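Local structure of gamma-hexachlorocyclohexane dehydrochlorinase (Novosphingobium barchaimii LL02, 5KVB) at residues 29-34 with 70-75; 98-103 with 117-122; 22-27 with 131-136. The protein probably catalyses the stepwise dehydrochlorination of the pollutant gamma-hexachlorocyclohexane (lindane), by two successive 1,2-anti eliminations, to a tetrachlorocyclohexadiene. One frame throughout, in Å; residues are numbered along the deposited sequence.

How the contacts relate
All three contacts belong to one SnoaL-like domain of the NTF2 clan, in which helix 10-33 lies against a curved mixed sheet. Contacts 1 and 3 use successive turns of that helix, and their centres lie about 16 Å apart. Contact 2, within the sheet, has its centre about 13 Å from that of contact 3, and the two touch where Y24 OH packs 3.3 Å from V101 CG2. Contacts 1 and 2 do not touch; their nearest atoms are about 5 Å apart. Of the probable active-site pair, D32 lies in segment 29-34; the side chain of H80 is about 3 Å from that of Y120 (contact 2) and about 6 Å from that of Q27 (contact 3).

Contact 1: 29-34 with 70-75; sequences IGVDKR and VVWPRW
R34 stacks on W72. The arginine chain, extended from CG to NE, slides across one face of the indole in the opposite direction to the tryptophan side chain, with CD 3.9 Å from the centroid of the W72 five-membered ring in a CH-pi contact. The guanidinium follows, its plane turned only 17° from the indole, and makes an off-centre cation-pi contact with the same ring.

Hydrogen bonds work at the edges of both flat groups. W72 NE1 donates to V31 O (3.0 Å) on a lone pair in the carbonyl plane, though the oxygen is tilted from the indole plane. R34 NH2 reaches W75 O at 3.1 Å, within the guanidinium plane but above that of the carbonyl. A water accepts from R34 NH1 and donates to W72 O (2.7 Å).

R34 methylenes add nonpolar packing, CG lying 3.6 Å from W72 CE2; V31 CG1 brushes W72 NE1, and V67 touches V31 and W72.

R34 and V31, near D32 and its hydrogen-bonded partner H80, are thus tied to W72 and W75. With one face on the indole and two N-H groups bonded at its edge, the guanidinium is probably held against rotation.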
ATOM      1  N   ILE A  29      -7.789  -5.073  -8.594  1.00  5.49           N
ATOM      2  CA  ILE A  29      -8.942  -5.777  -8.024  1.00  5.64           C
ATOM      3  C   ILE A  29      -9.656  -6.625  -9.091  1.00  7.60           C
ATOM      4  O   ILE A  29     -10.026  -7.777  -8.845  1.00  8.35           O
ATOM      5  CB  ILE A  29      -9.935  -4.767  -7.381  1.00  4.56           C
ATOM      6  CG1 ILE A  29      -9.302  -4.073  -6.167  1.00  5.57           C
ATOM      7  CG2 ILE A  29     -11.229  -5.455  -6.937  1.00  7.26           C
ATOM      8  CD1 ILE A  29      -9.999  -2.774  -5.775  1.00  7.52           C
ATOM      9  N   GLY A  30      -9.802  -6.079 -10.292  1.00  7.05           N
ATOM     10  CA  GLY A  30     -10.469  -6.803 -11.369  1.00  6.34           C
ATOM     11  C   GLY A  30      -9.722  -8.067 -11.751  1.00  7.99           C
ATOM     12  O   GLY A  30     -10.332  -9.121 -11.937  1.00  9.33           O
ATOM     13  N   VAL A  31      -8.398  -7.994 -11.829  1.00  6.86           N
ATOM     14  CA  VAL A  31      -7.608  -9.181 -12.174  1.00  7.45           C
ATOM     15  C   VAL A  31      -7.600 -10.215 -11.027  1.00 14.21           C
ATOM     16  O   VAL A  31      -7.669 -11.430 -11.265  1.00 12.63           O
ATOM     17  CB  VAL A  31      -6.161  -8.785 -12.563  1.00  8.53           C
ATOM     18  CG1 VAL A  31      -5.261 -10.009 -12.668  1.00 16.76           C
ATOM     19  CG2 VAL A  31      -6.154  -8.019 -13.875  1.00 10.71           C
ATOM     20  N   ASP A  32      -7.545  -9.742  -9.785  1.00  7.59           N
ATOM     21  CA  ASP A  32      -7.471 -10.636  -8.625  1.00  9.39           C
ATOM     22  C   ASP A  32      -8.789 -11.329  -8.294  1.00  9.63           C
ATOM     23  O   ASP A  32      -8.809 -12.519  -7.960  1.00 11.33           O
ATOM     24  CB  ASP A  32      -7.014  -9.873  -7.378  1.00  7.65           C
ATOM     25  CG  ASP A  32      -5.548  -9.492  -7.419  1.00  8.99           C
ATOM     26  OD1 ASP A  32      -4.791 -10.087  -8.219  1.00  9.79           O
ATOM     27  OD2 ASP A  32      -5.144  -8.609  -6.629  1.00  7.29           O
ATOM     28  N   LYS A  33      -9.874 -10.568  -8.350  1.00  8.58           N
ATOM     29  CA  LYS A  33     -11.203 -11.064  -7.986  1.00 10.33           C
ATOM     30  C   LYS A  33     -11.889 -11.674  -9.207  1.00 14.54           C
ATOM     31  O   LYS A  33     -13.001 -12.199  -9.104  1.00 13.32           O
ATOM     32  CB  LYS A  33     -12.067  -9.931  -7.388  1.00  7.97           C
ATOM     33  CG  LYS A  33     -11.825  -9.611  -5.900  1.00  8.83           C
ATOM     34  CD  LYS A  33     -10.378  -9.265  -5.578  1.00  9.58           C
ATOM     35  CE  LYS A  33     -10.236  -8.760  -4.146  1.00  8.36           C
ATOM     36  NZ  LYS A  33      -8.793  -8.706  -3.759  1.00  7.76           N
ATOM     37  N   ARG A  34     -11.219 -11.591 -10.359  1.00 12.84           N
ATOM     38  CA  ARG A  34     -11.758 -12.068 -11.637  1.00 13.48           C
ATOM     39  C   ARG A  34     -13.146 -11.453 -11.882  1.00 13.94           C
ATOM     40  O   ARG A  34     -14.120 -12.155 -12.181  1.00 16.68           O
ATOM     41  CB  ARG A  34     -11.772 -13.612 -11.664  1.00 10.49           C
ATOM     42  CG  ARG A  34     -10.398 -14.198 -11.352  1.00 15.80           C
ATOM     43  CD  ARG A  34     -10.247 -15.669 -11.725  1.00 14.98           C
ATOM     44  NE  ARG A  34      -8.863 -16.094 -11.517  1.00 20.23           N
ATOM     45  CZ  ARG A  34      -8.396 -17.315 -11.758  1.00 23.40           C
ATOM     46  NH1 ARG A  34      -9.201 -18.260 -12.221  1.00 26.05           N
ATOM     47  NH2 ARG A  34      -7.118 -17.586 -11.539  1.00 18.96           N
ATOM     48  N   VAL A  70      -4.356 -16.393 -21.059  1.00 14.22           N
ATOM     49  CA  VAL A  70      -2.942 -16.511 -20.719  1.00 18.85           C
ATOM     50  C   VAL A  70      -2.721 -16.540 -19.206  1.00 24.43           C
ATOM     51  O   VAL A  70      -2.061 -17.441 -18.700  1.00 21.84           O
ATOM     52  CB  VAL A  70      -2.105 -15.361 -21.330  1.00 19.05           C
ATOM     53  CG1 VAL A  70      -0.635 -15.540 -21.000  1.00 26.33           C
ATOM     54  CG2 VAL A  70      -2.306 -15.291 -22.835  1.00 21.50           C
ATOM     55  N   VAL A  71      -3.274 -15.572 -18.478  1.00 15.51           N
ATOM     56  CA  VAL A  71      -2.920 -15.433 -17.066  1.00 17.52           C
ATOM     57  C   VAL A  71      -3.708 -16.353 -16.136  1.00 15.11           C
ATOM     58  O   VAL A  71      -3.105 -17.187 -15.451  1.00 15.32           O
ATOM     59  CB  VAL A  71      -3.090 -13.980 -16.591  1.00 15.40           C
ATOM     60  CG1 VAL A  71      -2.709 -13.861 -15.126  1.00 12.07           C
ATOM     61  CG2 VAL A  71      -2.227 -13.054 -17.442  1.00 20.23           C
ATOM     62  N   TRP A  72      -5.031 -16.216 -16.097  1.00 13.49           N
ATOM     63  CA  TRP A  72      -5.836 -16.970 -15.130  1.00 15.11           C
ATOM     64  C   TRP A  72      -5.663 -18.501 -15.234  1.00 16.62           C
ATOM     65  O   TRP A  72      -5.599 -19.168 -14.206  1.00 16.97           O
ATOM     66  CB  TRP A  72      -7.329 -16.594 -15.235  1.00 11.66           C
ATOM     67  CG  TRP A  72      -7.654 -15.168 -14.744  1.00 14.32           C
ATOM     68  CD1 TRP A  72      -6.877 -14.386 -13.938  1.00 13.53           C
ATOM     69  CD2 TRP A  72      -8.833 -14.391 -15.030  1.00 17.48           C
ATOM     70  NE1 TRP A  72      -7.491 -13.178 -13.708  1.00 15.37           N
ATOM     71  CE2 TRP A  72      -8.691 -13.154 -14.368  1.00 14.09           C
ATOM     72  CE3 TRP A  72      -9.988 -14.619 -15.786  1.00 17.41           C
ATOM     73  CZ2 TRP A  72      -9.663 -12.152 -14.431  1.00 19.00           C
ATOM     74  CZ3 TRP A  72     -10.954 -13.621 -15.847  1.00 17.92           C
ATOM     75  CH2 TRP A  72     -10.783 -12.405 -15.174  1.00 17.87           C
ATOM     76  N   PRO A  73      -5.560 -19.068 -16.455  1.00 14.49           N
ATOM     77  CA  PRO A  73      -5.356 -20.531 -16.461  1.00 14.34           C
ATOM     78  C   PRO A  73      -4.040 -20.984 -15.827  1.00 15.16           C
ATOM     79  O   PRO A  73      -3.934 -22.159 -15.440  1.00 18.00           O
ATOM     80  CB  PRO A  73      -5.371 -20.886 -17.952  1.00 14.99           C
ATOM     81  CG  PRO A  73      -6.110 -19.787 -18.610  1.00 16.76           C
ATOM     82  CD  PRO A  73      -5.793 -18.545 -17.814  1.00 16.54           C
ATOM     83  N   ARG A  74      -3.056 -20.096 -15.723  1.00 13.84           N
ATOM     84  CA  ARG A  74      -1.767 -20.463 -15.142  1.00 16.06           C
ATOM     85  C   ARG A  74      -1.781 -20.483 -13.617  1.00 12.33           C
ATOM     86  O   ARG A  74      -0.857 -21.010 -13.012  1.00 12.38           O
ATOM     87  CB  ARG A  74      -0.665 -19.506 -15.595  1.00 20.05           C
ATOM     88  CG  ARG A  74      -0.284 -19.565 -17.061  1.00 28.26           C
ATOM     89  CD  ARG A  74       0.657 -18.407 -17.366  1.00 32.22           C
ATOM     90  NE  ARG A  74       1.201 -18.446 -18.719  1.00 48.09           N
ATOM     91  CZ  ARG A  74       1.960 -17.487 -19.239  1.00 43.04           C
ATOM     92  NH1 ARG A  74       2.256 -16.411 -18.519  1.00 46.78           N
ATOM     93  NH2 ARG A  74       2.419 -17.599 -20.478  1.00 42.22           N
ATOM     94  N   TRP A  75      -2.804 -19.886 -13.003  1.00 11.33           N
ATOM     95  CA  TRP A  75      -2.839 -19.713 -11.549  1.00 11.77           C
ATOM     96  C   TRP A  75      -4.125 -20.248 -10.905  1.00 13.76           C
ATOM     97  O   TRP A  75      -5.234 -20.049 -11.425  1.00 13.90           O
ATOM     98  CB  TRP A  75      -2.689 -18.220 -11.182  1.00 10.36           C
ATOM     99  CG  TRP A  75      -1.438 -17.540 -11.674  1.00 11.25           C
ATOM    100  CD1 TRP A  75      -1.241 -16.974 -12.900  1.00 13.07           C
ATOM    101  CD2 TRP A  75      -0.224 -17.329 -10.935  1.00 10.54           C
ATOM    102  NE1 TRP A  75       0.017 -16.428 -12.972  1.00 13.18           N
ATOM    103  CE2 TRP A  75       0.665 -16.636 -11.782  1.00 11.52           C
ATOM    104  CE3 TRP A  75       0.197 -17.660  -9.641  1.00 10.52           C
ATOM    105  CZ2 TRP A  75       1.951 -16.269 -11.381  1.00 13.66           C
ATOM    106  CZ3 TRP A  75       1.478 -17.295  -9.242  1.00 11.64           C
ATOM    107  CH2 TRP A  75       2.340 -16.608 -10.114  1.00 13.84           C
TER
HETATM  108  O   HOH W   1      -7.469 -20.736 -13.082  1.00 20.85           O

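Contact 2: 98-103 with 117-122; sequences IGDVLC and AAVYTS
The Y120 ring carries V101 on one face: CG2 stands over its centre, 3.7 Å from the centroid and 6° off the ring normal, almost equally far from all six carbons. This branch is anti to the carbonyl carbon of V101, which turns it to the tyrosine. The Y120 side chain is also touched by Y24, Q27 and L28 of helix 10-33, by L136 and by the probable proton acceptor H80. An alanine at Y120 would probably leave V101 CG2 without its aromatic partner and open a gap beside H80.

Beneath this CH-pi contact the two strands form an antiparallel hairpin. G99 and Y120 make a hydrogen-bonded pair, as do V101 and A118, whose bonds are nearly straight: V101 N to A118 O is 2.9 Å at 176°. In the G99 pair the G99 N to Y120 O bond is more bent, at 137°. Alpha C-H groups add to the seam, with I98 CA 3.4 Å from Y120 O.

On the other face of the sheet D100 and V119 lie side by side, OD1 3.6 Å from V119 CG2. That same OD1 forms a salt bridge with K33 of the third subunit, and OD2 accepts from N84. The two faces thus differ in chemistry: an aromatic-aliphatic one bordering the probable active site, and one on which a buried carboxylate joins two subunits.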
ATOM      1  N   ILE A  98       3.571   5.513 -12.164  1.00  4.89           N
ATOM      2  CA  ILE A  98       4.457   4.410 -11.817  1.00  4.86           C
ATOM      3  C   ILE A  98       3.975   3.860 -10.473  1.00  5.73           C
ATOM      4  O   ILE A  98       3.556   4.621  -9.600  1.00  5.75           O
ATOM      5  CB  ILE A  98       5.952   4.841 -11.736  1.00  4.80           C
ATOM      6  CG1 ILE A  98       6.164   5.939 -10.684  1.00  5.14           C
ATOM      7  CG2 ILE A  98       6.458   5.279 -13.121  1.00  6.57           C
ATOM      8  CD1 ILE A  98       7.621   6.370 -10.504  1.00  8.79           C
ATOM      9  N   GLY A  99       4.031   2.541 -10.312  1.00  5.10           N
ATOM     10  CA  GLY A  99       3.547   1.890  -9.108  1.00  5.64           C
ATOM     11  C   GLY A  99       4.326   0.627  -8.832  1.00  6.22           C
ATOM     12  O   GLY A  99       4.803  -0.035  -9.763  1.00  7.80           O
ATOM     13  N   ASP A 100       4.465   0.295  -7.552  1.00  4.54           N
ATOM     14  CA  ASP A 100       5.185  -0.910  -7.137  1.00  7.06           C
ATOM     15  C   ASP A 100       4.193  -1.925  -6.632  1.00  7.29           C
ATOM     16  O   ASP A 100       3.399  -1.636  -5.734  1.00  9.64           O
ATOM     17  CB  ASP A 100       6.223  -0.571  -6.068  1.00  6.31           C
ATOM     18  CG  ASP A 100       7.251   0.424  -6.572  1.00  6.46           C
ATOM     19  OD1 ASP A 100       7.798   0.183  -7.663  1.00  8.39           O
ATOM     20  OD2 ASP A 100       7.473   1.457  -5.912  1.00  6.96           O
ATOM     21  N   VAL A 101       4.228  -3.120  -7.210  1.00  5.67           N
ATOM     22  CA  VAL A 101       3.228  -4.141  -6.910  1.00  7.26           C
ATOM     23  C   VAL A 101       3.872  -5.409  -6.353  1.00  8.30           C
ATOM     24  O   VAL A 101       4.857  -5.918  -6.909  1.00  8.75           O
ATOM     25  CB  VAL A 101       2.395  -4.482  -8.181  1.00  8.27           C
ATOM     26  CG1 VAL A 101       1.326  -5.548  -7.883  1.00 10.39           C
ATOM     27  CG2 VAL A 101       1.765  -3.213  -8.765  1.00  7.67           C
ATOM     28  N   LEU A 102       3.330  -5.894  -5.237  1.00  7.02           N
ATOM     29  CA  LEU A 102       3.763  -7.158  -4.632  1.00  6.19           C
ATOM     30  C   LEU A 102       2.679  -8.196  -4.891  1.00  8.11           C
ATOM     31  O   LEU A 102       1.521  -7.998  -4.515  1.00  7.82           O
ATOM     32  CB  LEU A 102       4.019  -6.988  -3.128  1.00  6.16           C
ATOM     33  CG  LEU A 102       4.339  -8.270  -2.345  1.00  8.39           C
ATOM     34  CD1 LEU A 102       5.645  -8.909  -2.829  1.00  9.10           C
ATOM     35  CD2 LEU A 102       4.396  -7.945  -0.845  1.00  9.20           C
ATOM     36  N   CYS A 103       3.033  -9.293  -5.553  1.00  7.82           N
ATOM     37  CA  CYS A 103       2.054 -10.325  -5.872  1.00  7.57           C
ATOM     38  C   CYS A 103       2.416 -11.637  -5.195  1.00  6.22           C
ATOM     39  O   CYS A 103       3.574 -12.068  -5.247  1.00 10.62           O
ATOM     40  CB  CYS A 103       1.947 -10.524  -7.393  1.00  8.86           C
ATOM     41  SG  CYS A 103       0.861 -11.916  -7.905  1.00 11.90           S
ATOM     42  N   ALA A 117       7.729  -9.380  -7.448  1.00  6.89           N
ATOM     43  CA  ALA A 117       7.845  -7.937  -7.280  1.00  6.24           C
ATOM     44  C   ALA A 117       7.845  -7.307  -8.658  1.00  7.28           C
ATOM     45  O   ALA A 117       8.729  -7.591  -9.472  1.00  8.79           O
ATOM     46  CB  ALA A 117       9.123  -7.577  -6.512  1.00  7.68           C
ATOM     47  N   ALA A 118       6.860  -6.448  -8.930  1.00  7.34           N
ATOM     48  CA  ALA A 118       6.705  -5.857 -10.255  1.00  7.56           C
ATOM     49  C   ALA A 118       6.624  -4.343 -10.203  1.00  6.12           C
ATOM     50  O   ALA A 118       6.246  -3.761  -9.175  1.00  7.38           O
ATOM     51  CB  ALA A 118       5.472  -6.414 -10.937  1.00  8.57           C
ATOM     52  N   VAL A 119       6.984  -3.718 -11.319  1.00  7.13           N
ATOM     53  CA  VAL A 119       6.752  -2.299 -11.513  1.00  7.37           C
ATOM     54  C   VAL A 119       5.735  -2.124 -12.628  1.00  8.22           C
ATOM     55  O   VAL A 119       5.894  -2.688 -13.711  1.00  7.48           O
ATOM     56  CB  VAL A 119       8.055  -1.554 -11.847  1.00  9.05           C
ATOM     57  CG1 VAL A 119       7.764  -0.141 -12.336  1.00 15.55           C
ATOM     58  CG2 VAL A 119       8.971  -1.530 -10.622  1.00  9.57           C
ATOM     59  N   TYR A 120       4.670  -1.381 -12.333  1.00  5.45           N
ATOM     60  CA  TYR A 120       3.640  -1.055 -13.319  1.00  5.94           C
ATOM     61  C   TYR A 120       3.829   0.376 -13.810  1.00  6.08           C
ATOM     62  O   TYR A 120       3.818   1.322 -13.005  1.00  6.52           O
ATOM     63  CB  TYR A 120       2.225  -1.201 -12.734  1.00  6.99           C
ATOM     64  CG  TYR A 120       1.700  -2.613 -12.545  1.00  7.54           C
ATOM     65  CD1 TYR A 120       2.548  -3.715 -12.538  1.00  8.73           C
ATOM     66  CD2 TYR A 120       0.331  -2.833 -12.374  1.00  9.30           C
ATOM     67  CE1 TYR A 120       2.039  -5.015 -12.352  1.00  9.91           C
ATOM     68  CE2 TYR A 120      -0.179  -4.113 -12.202  1.00  8.63           C
ATOM     69  CZ  TYR A 120       0.678  -5.191 -12.189  1.00  9.59           C
ATOM     70  OH  TYR A 120       0.169  -6.460 -12.004  1.00 14.51           O
ATOM     71  N   THR A 121       4.013   0.537 -15.118  1.00  5.59           N
ATOM     72  CA  THR A 121       4.189   1.842 -15.749  1.00  5.75           C
ATOM     73  C   THR A 121       2.946   2.120 -16.599  1.00  6.12           C
ATOM     74  O   THR A 121       2.637   1.354 -17.521  1.00  7.32           O
ATOM     75  CB  THR A 121       5.460   1.877 -16.617  1.00  7.44           C
ATOM     76  OG1 THR A 121       6.593   1.483 -15.824  1.00  9.22           O
ATOM     77  CG2 THR A 121       5.716   3.260 -17.131  1.00  9.25           C
ATOM     78  N   SER A 122       2.208   3.175 -16.264  1.00  5.98           N
ATOM     79  CA  SER A 122       0.873   3.387 -16.831  1.00  4.66           C
ATOM     80  C   SER A 122       0.726   4.767 -17.477  1.00  4.49           C
ATOM     81  O   SER A 122       1.483   5.679 -17.174  1.00  6.28           O
ATOM     82  CB  SER A 122      -0.187   3.185 -15.740  1.00  4.56           C
ATOM     83  OG  SER A 122       0.071   4.006 -14.611  1.00  5.55           O
TER

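Contact 3: 22-27 with 131-136; sequences DLYSDQ and WKFSKL
F133 points the edge of its ring at the backbone of L23, where helix 10-33 packs over the sheet of this SnoaL-like, NTF2-type fold. Helix segment 22-27 and strand segment 131-133 run in roughly the same direction, 36° apart, with their axes 9.0 Å from each other at closest approach.

The tight part gathers around F133. Its CE2 comes within 3.5 Å of L23 O, which lies in the plane of the ring, and that oxygen also accepts the helical bond from Q27 N. Next to it, F133 CZ lies against Y24 CA (4.0 Å) and Q27 CB (4.1 Å), and the Y24 and F133 side chains cross each other. Beyond the two segments F133 also meets the rings of W43 and Y124, with I42 nearby, forming an aromatic cluster between helix and sheet.

L23 still packs closely on the strand backbone, CD1 lying 3.6 Å from W131 O and 3.7 Å from K132 CA. The looseness lies in the side chains beyond it: the W131 indole leads away from the helix, and K132, partly exposed like L23, starts its side chain away from the helix.

At S134 and K135 a classic beta bulge opposite E123 turns the strand a corner and brings L136 back to the helix. Q27, with CG anti to its backbone N (chi1 -165°) and its chain bent at chi2, crosses L136 at about a right angle, NE2 resting 3.7 Å from L136 CD2.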
ATOM      1  N   ASP A  22      -8.390   5.422  -8.576  1.00  4.75           N
ATOM      2  CA  ASP A  22      -9.455   4.420  -8.668  1.00  4.71           C
ATOM      3  C   ASP A  22      -9.304   3.506  -9.904  1.00  5.38           C
ATOM      4  O   ASP A  22      -9.507   2.291  -9.798  1.00  5.82           O
ATOM      5  CB  ASP A  22     -10.848   5.087  -8.686  1.00  4.96           C
ATOM      6  CG  ASP A  22     -11.266   5.674  -7.336  1.00  7.19           C
ATOM      7  OD1 ASP A  22     -10.637   5.385  -6.306  1.00  7.53           O
ATOM      8  OD2 ASP A  22     -12.264   6.429  -7.337  1.00 10.01           O
ATOM      9  N   LEU A  23      -8.945   4.061 -11.063  1.00  6.00           N
ATOM     10  CA  LEU A  23      -8.708   3.227 -12.258  1.00  5.52           C
ATOM     11  C   LEU A  23      -7.655   2.171 -11.976  1.00  6.03           C
ATOM     12  O   LEU A  23      -7.814   0.985 -12.322  1.00  6.63           O
ATOM     13  CB  LEU A  23      -8.260   4.084 -13.455  1.00  6.60           C
ATOM     14  CG  LEU A  23      -9.314   5.023 -14.050  1.00  5.33           C
ATOM     15  CD1 LEU A  23      -8.634   6.002 -15.001  1.00  7.89           C
ATOM     16  CD2 LEU A  23     -10.395   4.234 -14.800  1.00  7.52           C
ATOM     17  N   TYR A  24      -6.561   2.611 -11.357  1.00  4.31           N
ATOM     18  CA  TYR A  24      -5.427   1.740 -11.117  1.00  4.82           C
ATOM     19  C   TYR A  24      -5.766   0.639 -10.107  1.00  6.27           C
ATOM     20  O   TYR A  24      -5.468  -0.537 -10.338  1.00  6.27           O
ATOM     21  CB  TYR A  24      -4.239   2.568 -10.659  1.00  7.68           C
ATOM     22  CG  TYR A  24      -2.956   1.795 -10.488  1.00  8.08           C
ATOM     23  CD1 TYR A  24      -2.117   1.526 -11.567  1.00  6.47           C
ATOM     24  CD2 TYR A  24      -2.586   1.338  -9.244  1.00  6.90           C
ATOM     25  CE1 TYR A  24      -0.924   0.828 -11.388  1.00  6.78           C
ATOM     26  CE2 TYR A  24      -1.411   0.637  -9.062  1.00  8.33           C
ATOM     27  CZ  TYR A  24      -0.591   0.397 -10.119  1.00  8.82           C
ATOM     28  OH  TYR A  24       0.575  -0.299  -9.907  1.00  8.92           O
ATOM     29  N   SER A  25      -6.401   0.991  -8.995  1.00  5.77           N
ATOM     30  CA  SER A  25      -6.834  -0.048  -8.072  1.00  5.32           C
ATOM     31  C   SER A  25      -7.849  -0.994  -8.722  1.00  5.16           C
ATOM     32  O   SER A  25      -7.814  -2.203  -8.449  1.00  5.00           O
ATOM     33  CB  SER A  25      -7.403   0.574  -6.800  1.00  4.87           C
ATOM     34  OG  SER A  25      -6.337   1.110  -6.020  1.00  7.11           O
ATOM     35  N   ASP A  26      -8.714  -0.470  -9.591  1.00  5.67           N
ATOM     36  CA  ASP A  26      -9.706  -1.299 -10.291  1.00  5.89           C
ATOM     37  C   ASP A  26      -9.027  -2.337 -11.201  1.00  8.88           C
ATOM     38  O   ASP A  26      -9.537  -3.447 -11.346  1.00  7.06           O
ATOM     39  CB  ASP A  26     -10.680  -0.434 -11.117  1.00  4.61           C
ATOM     40  CG  ASP A  26     -11.784   0.198 -10.274  1.00  7.02           C
ATOM     41  OD1 ASP A  26     -11.935  -0.181  -9.086  1.00  8.12           O
ATOM     42  OD2 ASP A  26     -12.512   1.070 -10.805  1.00  8.52           O
ATOM     43  N   GLN A  27      -7.872  -1.996 -11.776  1.00  4.40           N
ATOM     44  CA  GLN A  27      -7.120  -2.970 -12.561  1.00  5.15           C
ATOM     45  C   GLN A  27      -6.695  -4.140 -11.678  1.00  6.16           C
ATOM     46  O   GLN A  27      -6.903  -5.305 -12.025  1.00  6.96           O
ATOM     47  CB  GLN A  27      -5.892  -2.317 -13.218  1.00  5.30           C
ATOM     48  CG  GLN A  27      -5.232  -3.157 -14.346  1.00  6.34           C
ATOM     49  CD  GLN A  27      -4.309  -4.267 -13.856  1.00  8.32           C
ATOM     50  OE1 GLN A  27      -3.868  -4.266 -12.714  1.00 12.40           O
ATOM     51  NE2 GLN A  27      -3.999  -5.213 -14.742  1.00 12.19           N
ATOM     52  N   TRP A 131     -11.566  10.223 -17.553  1.00  7.24           N
ATOM     53  CA  TRP A 131     -10.264   9.530 -17.514  1.00  6.39           C
ATOM     54  C   TRP A 131     -10.391   8.017 -17.675  1.00  7.95           C
ATOM     55  O   TRP A 131     -11.222   7.397 -17.015  1.00  7.45           O
ATOM     56  CB  TRP A 131      -9.535   9.798 -16.180  1.00  7.11           C
ATOM     57  CG  TRP A 131      -9.064  11.213 -15.983  1.00  4.46           C
ATOM     58  CD1 TRP A 131      -9.696  12.191 -15.263  1.00  7.43           C
ATOM     59  CD2 TRP A 131      -7.858  11.800 -16.484  1.00  5.42           C
ATOM     60  NE1 TRP A 131      -8.964  13.351 -15.296  1.00  6.24           N
ATOM     61  CE2 TRP A 131      -7.836  13.146 -16.047  1.00  4.41           C
ATOM     62  CE3 TRP A 131      -6.811  11.332 -17.282  1.00  6.83           C
ATOM     63  CZ2 TRP A 131      -6.783  14.016 -16.359  1.00  7.82           C
ATOM     64  CZ3 TRP A 131      -5.763  12.204 -17.594  1.00  6.27           C
ATOM     65  CH2 TRP A 131      -5.760  13.527 -17.132  1.00  6.95           C
ATOM     66  N   LYS A 132      -9.544   7.427 -18.523  1.00  6.04           N
ATOM     67  CA  LYS A 132      -9.359   5.968 -18.579  1.00  5.74           C
ATOM     68  C   LYS A 132      -7.899   5.648 -18.891  1.00  4.26           C
ATOM     69  O   LYS A 132      -7.131   6.533 -19.323  1.00  5.74           O
ATOM     70  CB  LYS A 132     -10.283   5.301 -19.631  1.00  6.19           C
ATOM     71  CG  LYS A 132     -11.778   5.308 -19.257  1.00  8.99           C
ATOM     72  CD  LYS A 132     -12.618   4.400 -20.159  1.00 11.42           C
ATOM     73  CE  LYS A 132     -14.104   4.528 -19.817  1.00 15.48           C
ATOM     74  NZ  LYS A 132     -14.923   3.479 -20.498  1.00 23.82           N
ATOM     75  N   PHE A 133      -7.506   4.394 -18.659  1.00  4.44           N
ATOM     76  CA  PHE A 133      -6.189   3.902 -19.112  1.00  4.40           C
ATOM     77  C   PHE A 133      -5.999   4.061 -20.609  1.00  5.06           C
ATOM     78  O   PHE A 133      -6.907   3.712 -21.385  1.00  6.37           O
ATOM     79  CB  PHE A 133      -6.011   2.409 -18.836  1.00  4.64           C
ATOM     80  CG  PHE A 133      -5.476   2.039 -17.473  1.00  4.78           C
ATOM     81  CD1 PHE A 133      -4.109   1.860 -17.264  1.00  5.32           C
ATOM     82  CD2 PHE A 133      -6.349   1.740 -16.441  1.00  6.37           C
ATOM     83  CE1 PHE A 133      -3.619   1.433 -16.029  1.00  5.76           C
ATOM     84  CE2 PHE A 133      -5.872   1.325 -15.200  1.00  5.40           C
ATOM     85  CZ  PHE A 133      -4.504   1.164 -14.990  1.00  5.34           C
ATOM     86  N   SER A 134      -4.820   4.526 -21.004  1.00  5.63           N
ATOM     87  CA  SER A 134      -4.385   4.436 -22.398  1.00  6.87           C
ATOM     88  C   SER A 134      -3.223   3.453 -22.558  1.00  6.14           C
ATOM     89  O   SER A 134      -3.028   2.909 -23.644  1.00  8.41           O
ATOM     90  CB  SER A 134      -3.983   5.806 -22.952  1.00  8.74           C
ATOM     91  OG  SER A 134      -3.037   6.455 -22.128  1.00 10.60           O
ATOM     92  N   LYS A 135      -2.435   3.242 -21.505  1.00  5.74           N
ATOM     93  CA  LYS A 135      -1.324   2.275 -21.535  1.00  7.35           C
ATOM     94  C   LYS A 135      -1.084   1.614 -20.178  1.00  6.48           C
ATOM     95  O   LYS A 135      -1.189   2.274 -19.134  1.00  5.97           O
ATOM     96  CB  LYS A 135      -0.003   2.942 -21.943  1.00  9.49           C
ATOM     97  CG  LYS A 135       0.033   3.651 -23.274  1.00 11.92           C
ATOM     98  CD  LYS A 135       1.468   4.094 -23.606  1.00 13.84           C
ATOM     99  CE  LYS A 135       1.472   4.966 -24.856  1.00 19.38           C
ATOM    100  NZ  LYS A 135       2.856   5.331 -25.274  1.00 28.45           N
ATOM    101  N   LEU A 136      -0.702   0.337 -20.195  1.00  6.57           N
ATOM    102  CA  LEU A 136      -0.147  -0.324 -19.011  1.00  6.45           C
ATOM    103  C   LEU A 136       0.973  -1.243 -19.449  1.00  7.85           C
ATOM    104  O   LEU A 136       0.817  -2.019 -20.399  1.00  8.45           O
ATOM    105  CB  LEU A 136      -1.212  -1.112 -18.242  1.00  6.63           C
ATOM    106  CG  LEU A 136      -0.719  -1.918 -17.019  1.00  6.56           C
ATOM    107  CD1 LEU A 136      -0.047  -1.034 -15.950  1.00  7.22           C
ATOM    108  CD2 LEU A 136      -1.855  -2.714 -16.402  1.00  7.06           C
TER